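Local coordinates for protein esterase (Uncultured bacterium, PDB 5EGN) that degrades N-acyl homoserine lactones, quorum-sensing signals of many bacteria, and probably hydrolyses other carboxylic esters as an alpha/beta hydrolase, at residues 100-104 with 198-204; 110-116 with 204-209; 142-147 with 165-169; 148-152 with 213-217. The protein carries 2 engineered substitutions. One frame throughout, in Å; residues are numbered along the deposited sequence.

Interaction 1: residues 100-104 with 198-204; sequences MQLNL and RLSSIQA
The flat carboxamide of Asn-103 meets the loop 198-204 on one face and beyond its oxygen. Ile-202 CG2 lies over one face, shifted from its centre, and is 3.9 Å from Asn-103 OD1. Ala-204 CB sits beyond the oxygen, 3.3 Å from Asn-103 OD1. The amide nitrogen points elsewhere. Asn-103 ND2 gives hydrogen bonds to Asn-113 OD1 and Ala-99 O, which should fix the rotation of the group.

Ile-202 is the hub of the apolar contact. Its two branches part to serve different residues of the helix. CG2 is anti to the backbone N and faces Asn-103. CG1 is anti to the carbonyl carbon (chi1 -57°) and carries CD1 toward Met-100. Ile-202 CD1 reaches Met-100 CG at 4.0 Å. Leu-104 CD1 meets Ile-202 CG1 nearer the base of the branch, at 3.5 Å, the two side chains crossing at about a right angle. With only an alanine here, the space between Met-100 and Leu-104 is likely to gape and the Asn-103 amide to lose the cover on one face.

Met-100 bends at its sulfur, and Met-100 SD touches Leu-199 CD2 at 4.0 Å. At the outer end Leu-104 CD2 brushes Arg-198 CB at 4.3 Å. The guanidinium of Arg-198 turns to Asn-194 O instead. No hydrogen bond joins the two segments. The contact seats the loop leading into strand 206-211 against helix 94-105. This is the helix that follows a GxSxG pattern, which probably forms the nucleophile elbow of the alpha/beta hydrolase fold.

Interaction 2: residues 110-116 with 204-209; sequences VIGNLIL and APTLVV
Leu-114, Leu-116 and Val-209 form the apolar centre on one face of the paired strands. Val-209 spreads its methyls between the two leucines. Its CG2 meets Leu-114 CD2 at 3.8 Å, and its CG1 meets Leu-116 CD1 at 3.7 Å. With CG anti to the backbone N (chi1 -180°), the end of Leu-116 leans toward Val-209. On the other face Ile-115 CG1 touches Thr-206 CG2 at 3.8 Å.

The backbones run parallel, with the short strand axes 11° apart. Asn-113 N bonds to Pro-205 O, and Leu-207 N returns to Asn-113 O at 2.8 Å. Ile-115 N bonds to Leu-207 O, and Val-209 N to Ile-115 O.

The polar edge is at the start of the strands. Asn-113 OD1 accepts from Asn-103 ND2 of helix 94-105. Asn-113 ND2 gives a weak bond to Thr-206 OG1 at 3.4 Å, and that hydroxyl donates to Ala-204 O. Val-110 CG1 closes this end against Ala-204 CB at 3.8 Å.

Strand 87-92 flanks 110-116 on its other side, and 233-237, outermost within the chain, flanks 206-211. Helix 249-257 packs on Leu-114, Leu-116 and Val-209, and helix 94-105 on Val-110.

Interaction 3: residues 142-147 with 165-169; sequences FGGLLE and MKAHF
Phe-142 opens the contact with an offset stack on Phe-169. The ring centroids are 4.2 Å apart and the planes meet at 23°. Phe-142 CD2 lies over one face of the Phe-169 ring, 3.4 Å from Phe-169 CD2. Phe-142 CB adds a CH-pi contact over the same face. The opposite face is taken by Lys-166 O, because CG of Phe-169 stands between backbone N and carbonyl carbon (chi1 66°) and the ring folds back on its own turn.

Next, Gly-143 CA is 4.0 Å from Lys-166 CE, so the lysine chain runs past the bare backbone. Leu-146 then sends CD2 to the edge of the Phe-169 ring, 3.5 Å from CE2. The same methyl touches Met-165 CB at 3.7 Å. Cut back to a serine, the Phe-169 position is likely to leave Phe-142 without its stacking partner and a gap beside Leu-146. Last, Glu-147 OE2 and Lys-166 NZ form a long salt bridge of 3.9 Å on the exposed side.

His-168 NE2 is hydrogen-bonded to Tyr-36 OH of the second subunit, where its ring also meets Phe-40. Helices 138-146 and 159-168 belong to the helical, strand-free insertion between strands 110-116 and 206-211, consistent with the cap of an alpha/beta hydrolase.

Interaction 4: residues 148-152 with 213-217; sequences GAVSA and EDLVT. Engineered in segment 213-217: Val-216 (natural residue Ala).
Ser-151 OG is gripped by several groups while the CB of the same serine rests on Glu-213. The hydroxyl has hydrogen-bond partners in Asp-239 O, Ser-154 OG and Glu-247 OE2. Ser-151 CB lies 3.5 Å from Glu-213 CD. Ser-151 is the N-cap of helix 152-157, its side chain capping a backbone N of the first turn.

Glu-213 adds to this helix start. Its chain runs extended beyond CG, which stands anti to the carbonyl carbon (chi1 -64°), and this carries the carboxylate to the first turn. Ala-152 N donates to Glu-213 OE1 at 3.0 Å. The N-H comes on the syn side, 32° out of the carboxylate plane. The negative group is probably favoured by the positive end of the helix.

Asp-214 follows in the loop after strand 206-211. Its OD2 is hydrogen-bonded to His-242 ND1. This pairing is consistent with the acid and histidine of the catalytic triad of alpha/beta hydrolases. Asp-214 OD1 accepts from Thr-217 N at 2.9 Å, an Asx motif that positions the carboxylate. That N-H comes from above the carboxylate plane.

Backbone joins the loops at their other end. Leu-215 N donates to Gly-148 O at 2.9 Å. Val-216 is engineered, an alanine in the natural sequence. Val-216 CG2 meets Ala-149 CB at 3.6 Å, and Ala-149 in turn touches His-242 and Phe-243.

Overall arrangement
From the N terminus the chain passes helix 94-105 and strand 110-116, the first halves of interactions 1 and 2. It then enters the helical insertion. Interaction 3 closes the shortest loop there, from 142-147 to 165-169, nested inside the loops of interactions 1 and 2. Segment 148-152 of interaction 4 leaves from inside that short loop. The chain returns at 198-204 to close interaction 1 and runs on through the shared Ala-204 to close interaction 2. These two cross. Interaction 4 closes last, at 213-217, and so crosses all three others. It ties the insertion to the sheet end beyond strand 206-211. Interactions 3 and 4 touch through Leu-145 and Val-216.

Interaction 1: residues 100-104 with 198-204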
loop_
_atom_site.group_PDB
_atom_site.type_symbol
_atom_site.label_atom_id
_atom_site.label_comp_id
_atom_site.label_asym_id
_atom_site.label_seq_id
_atom_site.Cartn_x
_atom_site.Cartn_y
_atom_site.Cartn_z
ATOM N N MET A 100 21.588 -8.261 3.366
ATOM C CA MET A 100 22.799 -9.047 3.602
ATOM C C MET A 100 24.046 -8.315 3.101
ATOM O O MET A 100 25.060 -8.228 3.807
ATOM C CB MET A 100 22.684 -10.422 2.940
ATOM C CG MET A 100 21.750 -11.378 3.674
ATOM S SD MET A 100 21.742 -13.064 3.027
ATOM C CE MET A 100 20.743 -12.867 1.554
ATOM N N GLN A 101 23.958 -7.786 1.884
ATOM C CA GLN A 101 25.024 -6.968 1.320
ATOM C C GLN A 101 25.314 -5.779 2.230
ATOM O O GLN A 101 26.463 -5.363 2.388
ATOM C CB GLN A 101 24.644 -6.483 -0.080
ATOM C CG GLN A 101 25.816 -5.978 -0.892
ATOM C CD GLN A 101 26.830 -7.065 -1.168
ATOM O OE1 GLN A 101 26.503 -8.100 -1.748
ATOM N NE2 GLN A 101 28.065 -6.844 -0.739
ATOM N N LEU A 102 24.257 -5.241 2.831
ATOM C CA LEU A 102 24.383 -4.121 3.753
ATOM C C LEU A 102 25.126 -4.544 5.017
ATOM O O LEU A 102 25.890 -3.762 5.582
ATOM C CB LEU A 102 23.001 -3.561 4.100
ATOM C CG LEU A 102 22.922 -2.174 4.742
ATOM C CD1 LEU A 102 21.624 -1.496 4.344
ATOM C CD2 LEU A 102 23.025 -2.258 6.254
ATOM N N ASN A 103 24.899 -5.776 5.460
ATOM C CA ASN A 103 25.641 -6.325 6.591
ATOM C C ASN A 103 27.111 -6.516 6.243
ATOM O O ASN A 103 27.987 -6.394 7.101
ATOM C CB ASN A 103 25.038 -7.656 7.044
ATOM C CG ASN A 103 23.944 -7.479 8.075
ATOM O OD1 ASN A 103 24.144 -7.741 9.261
ATOM N ND2 ASN A 103 22.778 -7.026 7.629
ATOM N N LEU A 104 27.372 -6.817 4.975
ATOM C CA LEU A 104 28.740 -7.007 4.501
ATOM C C LEU A 104 29.519 -5.694 4.418
ATOM O O LEU A 104 30.643 -5.603 4.912
ATOM C CB LEU A 104 28.732 -7.694 3.133
ATOM C CG LEU A 104 29.024 -9.195 3.134
ATOM C CD1 LEU A 104 28.239 -9.887 4.227
ATOM C CD2 LEU A 104 28.712 -9.816 1.781
ATOM N N ARG A 198 30.746 -15.940 1.985
ATOM C CA ARG A 198 30.880 -14.774 2.848
ATOM C C ARG A 198 29.751 -14.668 3.870
ATOM O O ARG A 198 29.697 -13.716 4.646
ATOM C CB ARG A 198 30.946 -13.503 1.996
ATOM C CG ARG A 198 32.188 -13.420 1.114
ATOM C CD ARG A 198 32.096 -12.295 0.092
ATOM N NE ARG A 198 31.343 -12.678 -1.101
ATOM C CZ ARG A 198 31.132 -11.873 -2.138
ATOM N NH1 ARG A 198 31.612 -10.636 -2.127
ATOM N NH2 ARG A 198 30.439 -12.300 -3.184
ATOM N N LEU A 199 28.857 -15.653 3.875
ATOM C CA LEU A 199 27.704 -15.638 4.774
ATOM C C LEU A 199 28.109 -15.687 6.243
ATOM O O LEU A 199 27.470 -15.064 7.090
ATOM C CB LEU A 199 26.769 -16.808 4.465
ATOM C CG LEU A 199 25.854 -16.660 3.249
ATOM C CD1 LEU A 199 25.283 -18.006 2.852
ATOM C CD2 LEU A 199 24.735 -15.670 3.542
ATOM N N SER A 200 29.174 -16.424 6.538
ATOM C CA SER A 200 29.614 -16.612 7.916
ATOM C C SER A 200 30.266 -15.359 8.491
ATOM O O SER A 200 30.581 -15.307 9.681
ATOM C CB SER A 200 30.578 -17.797 8.011
ATOM O OG SER A 200 31.655 -17.660 7.102
ATOM N N SER A 201 30.468 -14.354 7.645
ATOM C CA SER A 201 30.979 -13.064 8.095
ATOM C C SER A 201 29.843 -12.188 8.617
ATOM O O SER A 201 30.074 -11.234 9.356
ATOM C CB SER A 201 31.729 -12.350 6.968
ATOM O OG SER A 201 30.887 -12.125 5.851
ATOM N N ILE A 202 28.614 -12.513 8.225
ATOM C CA ILE A 202 27.436 -11.862 8.788
ATOM C C ILE A 202 27.233 -12.341 10.215
ATOM O O ILE A 202 26.957 -13.514 10.437
ATOM C CB ILE A 202 26.164 -12.162 7.972
ATOM C CG1 ILE A 202 26.344 -11.732 6.519
ATOM C CG2 ILE A 202 24.950 -11.489 8.603
ATOM C CD1 ILE A 202 25.144 -12.017 5.643
ATOM N N GLN A 203 27.365 -11.444 11.184
ATOM C CA GLN A 203 27.300 -11.858 12.582
ATOM C C GLN A 203 26.124 -11.254 13.337
ATOM O O GLN A 203 25.778 -11.703 14.427
ATOM C CB GLN A 203 28.606 -11.497 13.285
ATOM C CG GLN A 203 29.844 -12.108 12.642
ATOM C CD GLN A 203 30.075 -13.531 13.093
ATOM O OE1 GLN A 203 29.618 -13.938 14.163
ATOM N NE2 GLN A 203 30.803 -14.294 12.290
ATOM N N ALA A 204 25.516 -10.235 12.744
ATOM C CA ALA A 204 24.392 -9.536 13.358
ATOM C C ALA A 204 23.219 -10.486 13.589
ATOM O O ALA A 204 23.084 -11.489 12.883
ATOM C CB ALA A 204 23.964 -8.362 12.493
#

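Interaction 2: residues 110-116 with 204-209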
loop_
_atom_site.group_PDB
_atom_site.type_symbol
_atom_site.label_atom_id
_atom_site.label_comp_id
_atom_site.label_asym_id
_atom_site.label_seq_id
_atom_site.Cartn_x
_atom_site.Cartn_y
_atom_site.Cartn_z
ATOM N N VAL A 110 23.789 -1.702 11.363
ATOM C CA VAL A 110 22.856 -2.815 11.498
ATOM C C VAL A 110 22.517 -3.119 12.954
ATOM O O VAL A 110 23.406 -3.370 13.766
ATOM C CB VAL A 110 23.419 -4.100 10.854
ATOM C CG1 VAL A 110 22.431 -5.251 11.005
ATOM C CG2 VAL A 110 23.754 -3.862 9.395
ATOM N N ILE A 111 21.229 -3.094 13.281
ATOM C CA ILE A 111 20.776 -3.590 14.575
ATOM C C ILE A 111 20.511 -5.084 14.459
ATOM O O ILE A 111 20.967 -5.875 15.283
ATOM C CB ILE A 111 19.506 -2.877 15.063
ATOM C CG1 ILE A 111 19.779 -1.388 15.270
ATOM C CG2 ILE A 111 19.016 -3.503 16.361
ATOM C CD1 ILE A 111 18.578 -0.612 15.750
ATOM N N GLY A 112 19.775 -5.463 13.420
ATOM C CA GLY A 112 19.513 -6.861 13.140
ATOM C C GLY A 112 18.744 -7.034 11.848
ATOM O O GLY A 112 18.352 -6.056 11.213
ATOM N N ASN A 113 18.517 -8.283 11.460
ATOM C CA ASN A 113 17.860 -8.565 10.192
ATOM C C ASN A 113 16.694 -9.537 10.304
ATOM O O ASN A 113 16.765 -10.531 11.028
ATOM C CB ASN A 113 18.873 -9.122 9.189
ATOM C CG ASN A 113 20.128 -8.281 9.100
ATOM O OD1 ASN A 113 20.112 -7.179 8.553
ATOM N ND2 ASN A 113 21.227 -8.802 9.631
ATOM N N LEU A 114 15.616 -9.235 9.589
ATOM C CA LEU A 114 14.588 -10.230 9.317
ATOM C C LEU A 114 14.612 -10.520 7.822
ATOM O O LEU A 114 14.162 -9.709 7.014
ATOM C CB LEU A 114 13.199 -9.757 9.764
ATOM C CG LEU A 114 12.125 -10.850 9.902
ATOM C CD1 LEU A 114 11.028 -10.423 10.863
ATOM C CD2 LEU A 114 11.516 -11.239 8.561
ATOM N N ILE A 115 15.152 -11.679 7.460
ATOM C CA ILE A 115 15.222 -12.097 6.067
ATOM C C ILE A 115 14.002 -12.935 5.703
ATOM O O ILE A 115 13.839 -14.048 6.204
ATOM C CB ILE A 115 16.499 -12.911 5.788
ATOM C CG1 ILE A 115 17.717 -12.206 6.376
ATOM C CG2 ILE A 115 16.691 -13.104 4.294
ATOM C CD1 ILE A 115 18.089 -10.950 5.631
ATOM N N LEU A 116 13.145 -12.400 4.839
ATOM C CA LEU A 116 11.943 -13.118 4.429
ATOM C C LEU A 116 12.041 -13.647 3.005
ATOM O O LEU A 116 12.131 -12.872 2.052
ATOM C CB LEU A 116 10.708 -12.226 4.547
ATOM C CG LEU A 116 9.412 -12.927 4.131
ATOM C CD1 LEU A 116 8.974 -13.911 5.203
ATOM C CD2 LEU A 116 8.309 -11.928 3.825
ATOM N N ALA A 204 25.516 -10.235 12.744
ATOM C CA ALA A 204 24.392 -9.536 13.358
ATOM C C ALA A 204 23.219 -10.486 13.589
ATOM O O ALA A 204 23.084 -11.489 12.883
ATOM C CB ALA A 204 23.964 -8.362 12.493
ATOM N N PRO A 205 22.378 -10.187 14.595
ATOM C CA PRO A 205 21.181 -10.988 14.869
ATOM C C PRO A 205 20.288 -11.129 13.639
ATOM O O PRO A 205 19.786 -10.132 13.124
ATOM C CB PRO A 205 20.475 -10.193 15.968
ATOM C CG PRO A 205 21.564 -9.467 16.658
ATOM C CD PRO A 205 22.555 -9.110 15.586
ATOM N N THR A 206 20.096 -12.361 13.179
ATOM C CA THR A 206 19.368 -12.603 11.942
ATOM C C THR A 206 18.254 -13.630 12.112
ATOM O O THR A 206 18.489 -14.747 12.570
ATOM C CB THR A 206 20.317 -13.079 10.825
ATOM O OG1 THR A 206 21.288 -12.062 10.552
ATOM C CG2 THR A 206 19.539 -13.380 9.556
ATOM N N LEU A 207 17.041 -13.233 11.742
ATOM C CA LEU A 207 15.907 -14.147 11.709
ATOM C C LEU A 207 15.499 -14.408 10.265
ATOM O O LEU A 207 14.966 -13.526 9.594
ATOM C CB LEU A 207 14.728 -13.580 12.502
ATOM C CG LEU A 207 13.425 -14.383 12.461
ATOM C CD1 LEU A 207 13.650 -15.808 12.938
ATOM C CD2 LEU A 207 12.349 -13.703 13.293
ATOM N N VAL A 208 15.760 -15.619 9.786
ATOM C CA VAL A 208 15.387 -15.995 8.428
ATOM C C VAL A 208 14.018 -16.663 8.435
ATOM O O VAL A 208 13.783 -17.606 9.188
ATOM C CB VAL A 208 16.423 -16.939 7.791
ATOM C CG1 VAL A 208 16.060 -17.230 6.345
ATOM C CG2 VAL A 208 17.812 -16.329 7.874
ATOM N N VAL A 209 13.112 -16.162 7.602
ATOM C CA VAL A 209 11.743 -16.664 7.573
ATOM C C VAL A 209 11.378 -17.193 6.191
ATOM O O VAL A 209 11.501 -16.486 5.192
ATOM C CB VAL A 209 10.739 -15.574 7.981
ATOM C CG1 VAL A 209 9.339 -16.155 8.088
ATOM C CG2 VAL A 209 11.160 -14.942 9.297
#

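Interaction 3: residues 142-147 with 165-169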
loop_
_atom_site.group_PDB
_atom_site.type_symbol
_atom_site.label_atom_id
_atom_site.label_comp_id
_atom_site.label_asym_id
_atom_site.label_seq_id
_atom_site.Cartn_x
_atom_site.Cartn_y
_atom_site.Cartn_z
ATOM N N PHE A 142 7.300 -15.237 -16.157
ATOM C CA PHE A 142 7.169 -14.586 -14.855
ATOM C C PHE A 142 5.876 -15.006 -14.159
ATOM O O PHE A 142 5.865 -15.238 -12.952
ATOM C CB PHE A 142 7.214 -13.061 -14.997
ATOM C CG PHE A 142 7.808 -12.358 -13.801
ATOM C CD1 PHE A 142 8.980 -11.625 -13.919
ATOM C CD2 PHE A 142 7.201 -12.441 -12.559
ATOM C CE1 PHE A 142 9.525 -10.983 -12.820
ATOM C CE2 PHE A 142 7.743 -11.801 -11.461
ATOM C CZ PHE A 142 8.906 -11.073 -11.590
ATOM N N GLY A 143 4.789 -15.095 -14.920
ATOM C CA GLY A 143 3.524 -15.563 -14.378
ATOM C C GLY A 143 3.654 -16.976 -13.838
ATOM O O GLY A 143 3.247 -17.276 -12.707
ATOM N N GLY A 144 4.240 -17.845 -14.657
ATOM C CA GLY A 144 4.515 -19.211 -14.253
ATOM C C GLY A 144 5.315 -19.288 -12.966
ATOM O O GLY A 144 5.054 -20.137 -12.115
ATOM N N LEU A 145 6.292 -18.398 -12.821
ATOM C CA LEU A 145 7.090 -18.341 -11.601
ATOM C C LEU A 145 6.247 -17.882 -10.417
ATOM O O LEU A 145 6.425 -18.350 -9.292
ATOM C CB LEU A 145 8.287 -17.406 -11.785
ATOM C CG LEU A 145 9.240 -17.242 -10.598
ATOM C CD1 LEU A 145 10.673 -17.381 -11.066
ATOM C CD2 LEU A 145 9.038 -15.898 -9.916
ATOM N N LEU A 146 5.320 -16.968 -10.680
ATOM C CA LEU A 146 4.503 -16.387 -9.623
ATOM C C LEU A 146 3.434 -17.344 -9.118
ATOM O O LEU A 146 2.944 -17.198 -7.996
ATOM C CB LEU A 146 3.859 -15.089 -10.106
ATOM C CG LEU A 146 4.416 -13.868 -9.376
ATOM C CD1 LEU A 146 5.935 -13.906 -9.368
ATOM C CD2 LEU A 146 3.918 -12.590 -10.011
ATOM N N GLU A 147 3.075 -18.329 -9.935
ATOM C CA GLU A 147 2.139 -19.352 -9.478
ATOM C C GLU A 147 2.764 -20.265 -8.419
ATOM O O GLU A 147 2.067 -21.048 -7.774
ATOM C CB GLU A 147 1.628 -20.178 -10.658
ATOM C CG GLU A 147 0.460 -19.528 -11.379
ATOM C CD GLU A 147 0.027 -20.286 -12.616
ATOM O OE1 GLU A 147 0.682 -21.291 -12.962
ATOM O OE2 GLU A 147 -0.975 -19.877 -13.239
ATOM N N MET A 165 0.505 -9.148 -7.759
ATOM C CA MET A 165 1.897 -9.454 -8.056
ATOM C C MET A 165 2.093 -9.666 -9.553
ATOM O O MET A 165 3.128 -9.298 -10.109
ATOM C CB MET A 165 2.365 -10.679 -7.274
ATOM C CG MET A 165 3.685 -10.458 -6.563
ATOM S SD MET A 165 3.604 -9.092 -5.389
ATOM C CE MET A 165 2.507 -9.779 -4.150
ATOM N N LYS A 166 1.095 -10.256 -10.203
ATOM C CA LYS A 166 1.121 -10.391 -11.654
ATOM C C LYS A 166 0.963 -9.027 -12.311
ATOM O O LYS A 166 1.443 -8.798 -13.422
ATOM C CB LYS A 166 0.027 -11.345 -12.140
ATOM C CG LYS A 166 0.453 -12.803 -12.171
ATOM C CD LYS A 166 -0.586 -13.671 -12.867
ATOM C CE LYS A 166 -0.152 -15.130 -12.900
ATOM N NZ LYS A 166 -1.144 -15.995 -13.598
ATOM N N ALA A 167 0.289 -8.122 -11.610
ATOM C CA ALA A 167 0.103 -6.763 -12.099
ATOM C C ALA A 167 1.385 -5.943 -11.984
ATOM O O ALA A 167 1.659 -5.088 -12.827
ATOM C CB ALA A 167 -1.020 -6.087 -11.342
ATOM N N HIS A 168 2.166 -6.209 -10.939
ATOM C CA HIS A 168 3.381 -5.442 -10.664
ATOM C C HIS A 168 4.378 -5.408 -11.825
ATOM O O HIS A 168 4.922 -4.350 -12.142
ATOM C CB HIS A 168 4.078 -5.991 -9.417
ATOM C CG HIS A 168 3.696 -5.290 -8.150
ATOM N ND1 HIS A 168 3.926 -3.946 -7.946
ATOM C CD2 HIS A 168 3.110 -5.746 -7.018
ATOM C CE1 HIS A 168 3.493 -3.605 -6.745
ATOM N NE2 HIS A 168 2.994 -4.679 -6.162
ATOM N N PHE A 169 4.624 -6.552 -12.459
ATOM C CA PHE A 169 5.625 -6.603 -13.521
ATOM C C PHE A 169 5.025 -6.351 -14.902
ATOM O O PHE A 169 5.751 -6.275 -15.893
ATOM C CB PHE A 169 6.364 -7.948 -13.511
ATOM C CG PHE A 169 5.499 -9.133 -13.853
ATOM C CD1 PHE A 169 5.299 -9.504 -15.174
ATOM C CD2 PHE A 169 4.921 -9.896 -12.855
ATOM C CE1 PHE A 169 4.516 -10.593 -15.491
ATOM C CE2 PHE A 169 4.142 -10.991 -13.170
ATOM C CZ PHE A 169 3.939 -11.339 -14.489
#

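Interaction 4: residues 148-152 with 213-217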
loop_
_atom_site.group_PDB
_atom_site.type_symbol
_atom_site.label_atom_id
_atom_site.label_comp_id
_atom_site.label_asym_id
_atom_site.label_seq_id
_atom_site.Cartn_x
_atom_site.Cartn_y
_atom_site.Cartn_z
ATOM N N GLY A 148 4.076 -20.156 -8.235
ATOM C CA GLY A 148 4.766 -20.916 -7.209
ATOM C C GLY A 148 5.186 -20.042 -6.043
ATOM O O GLY A 148 5.912 -20.485 -5.151
ATOM N N ALA A 149 4.718 -18.796 -6.046
ATOM C CA ALA A 149 5.099 -17.822 -5.029
ATOM C C ALA A 149 4.065 -17.712 -3.914
ATOM O O ALA A 149 4.332 -17.119 -2.868
ATOM C CB ALA A 149 5.320 -16.460 -5.666
ATOM N N VAL A 150 2.882 -18.272 -4.139
ATOM C CA VAL A 150 1.834 -18.240 -3.128
ATOM C C VAL A 150 1.349 -19.648 -2.806
ATOM O O VAL A 150 1.355 -20.529 -3.664
ATOM C CB VAL A 150 0.642 -17.371 -3.575
ATOM C CG1 VAL A 150 1.009 -15.895 -3.517
ATOM C CG2 VAL A 150 0.188 -17.760 -4.973
ATOM N N SER A 151 0.935 -19.856 -1.561
ATOM C CA SER A 151 0.457 -21.162 -1.132
ATOM C C SER A 151 -0.918 -21.453 -1.717
ATOM O O SER A 151 -1.593 -20.550 -2.214
ATOM C CB SER A 151 0.407 -21.247 0.395
ATOM O OG SER A 151 -0.630 -20.437 0.919
ATOM N N ALA A 152 -1.325 -22.717 -1.662
ATOM C CA ALA A 152 -2.637 -23.124 -2.144
ATOM C C ALA A 152 -3.732 -22.456 -1.320
ATOM O O ALA A 152 -4.747 -22.007 -1.858
ATOM C CB ALA A 152 -2.777 -24.639 -2.093
ATOM N N GLU A 213 5.537 -23.509 1.190
ATOM C CA GLU A 213 5.144 -23.757 -0.193
ATOM C C GLU A 213 5.806 -22.813 -1.191
ATOM O O GLU A 213 5.422 -22.774 -2.361
ATOM C CB GLU A 213 3.626 -23.652 -0.337
ATOM C CG GLU A 213 2.855 -24.693 0.443
ATOM C CD GLU A 213 1.370 -24.645 0.153
ATOM O OE1 GLU A 213 1.000 -24.458 -1.024
ATOM O OE2 GLU A 213 0.574 -24.783 1.104
ATOM N N ASP A 214 6.795 -22.053 -0.736
ATOM C CA ASP A 214 7.509 -21.147 -1.629
ATOM C C ASP A 214 8.402 -21.938 -2.582
ATOM O O ASP A 214 9.282 -22.689 -2.156
ATOM C CB ASP A 214 8.333 -20.133 -0.834
ATOM C CG ASP A 214 8.853 -18.991 -1.696
ATOM O OD1 ASP A 214 8.794 -19.087 -2.942
ATOM O OD2 ASP A 214 9.329 -17.990 -1.123
ATOM N N LEU A 215 8.157 -21.761 -3.878
ATOM C CA LEU A 215 8.907 -22.450 -4.926
ATOM C C LEU A 215 9.816 -21.470 -5.666
ATOM O O LEU A 215 10.769 -21.881 -6.332
ATOM C CB LEU A 215 7.949 -23.143 -5.901
ATOM C CG LEU A 215 7.163 -24.302 -5.296
ATOM C CD1 LEU A 215 6.044 -24.767 -6.209
ATOM C CD2 LEU A 215 8.102 -25.449 -4.997
ATOM N N VAL A 216 9.515 -20.177 -5.538
ATOM C CA VAL A 216 10.367 -19.101 -6.042
ATOM C C VAL A 216 11.658 -19.041 -5.228
ATOM O O VAL A 216 12.757 -18.947 -5.783
ATOM C CB VAL A 216 9.650 -17.737 -5.963
ATOM C CG1 VAL A 216 10.589 -16.602 -6.324
ATOM C CG2 VAL A 216 8.437 -17.730 -6.875
ATOM N N THR A 217 11.499 -19.072 -3.906
ATOM C CA THR A 217 12.611 -19.227 -2.979
ATOM C C THR A 217 12.325 -20.463 -2.120
ATOM O O THR A 217 11.460 -20.440 -1.231
ATOM C CB THR A 217 12.820 -17.959 -2.113
ATOM O OG1 THR A 217 13.714 -17.071 -2.794
ATOM C CG2 THR A 217 13.428 -18.299 -0.759
#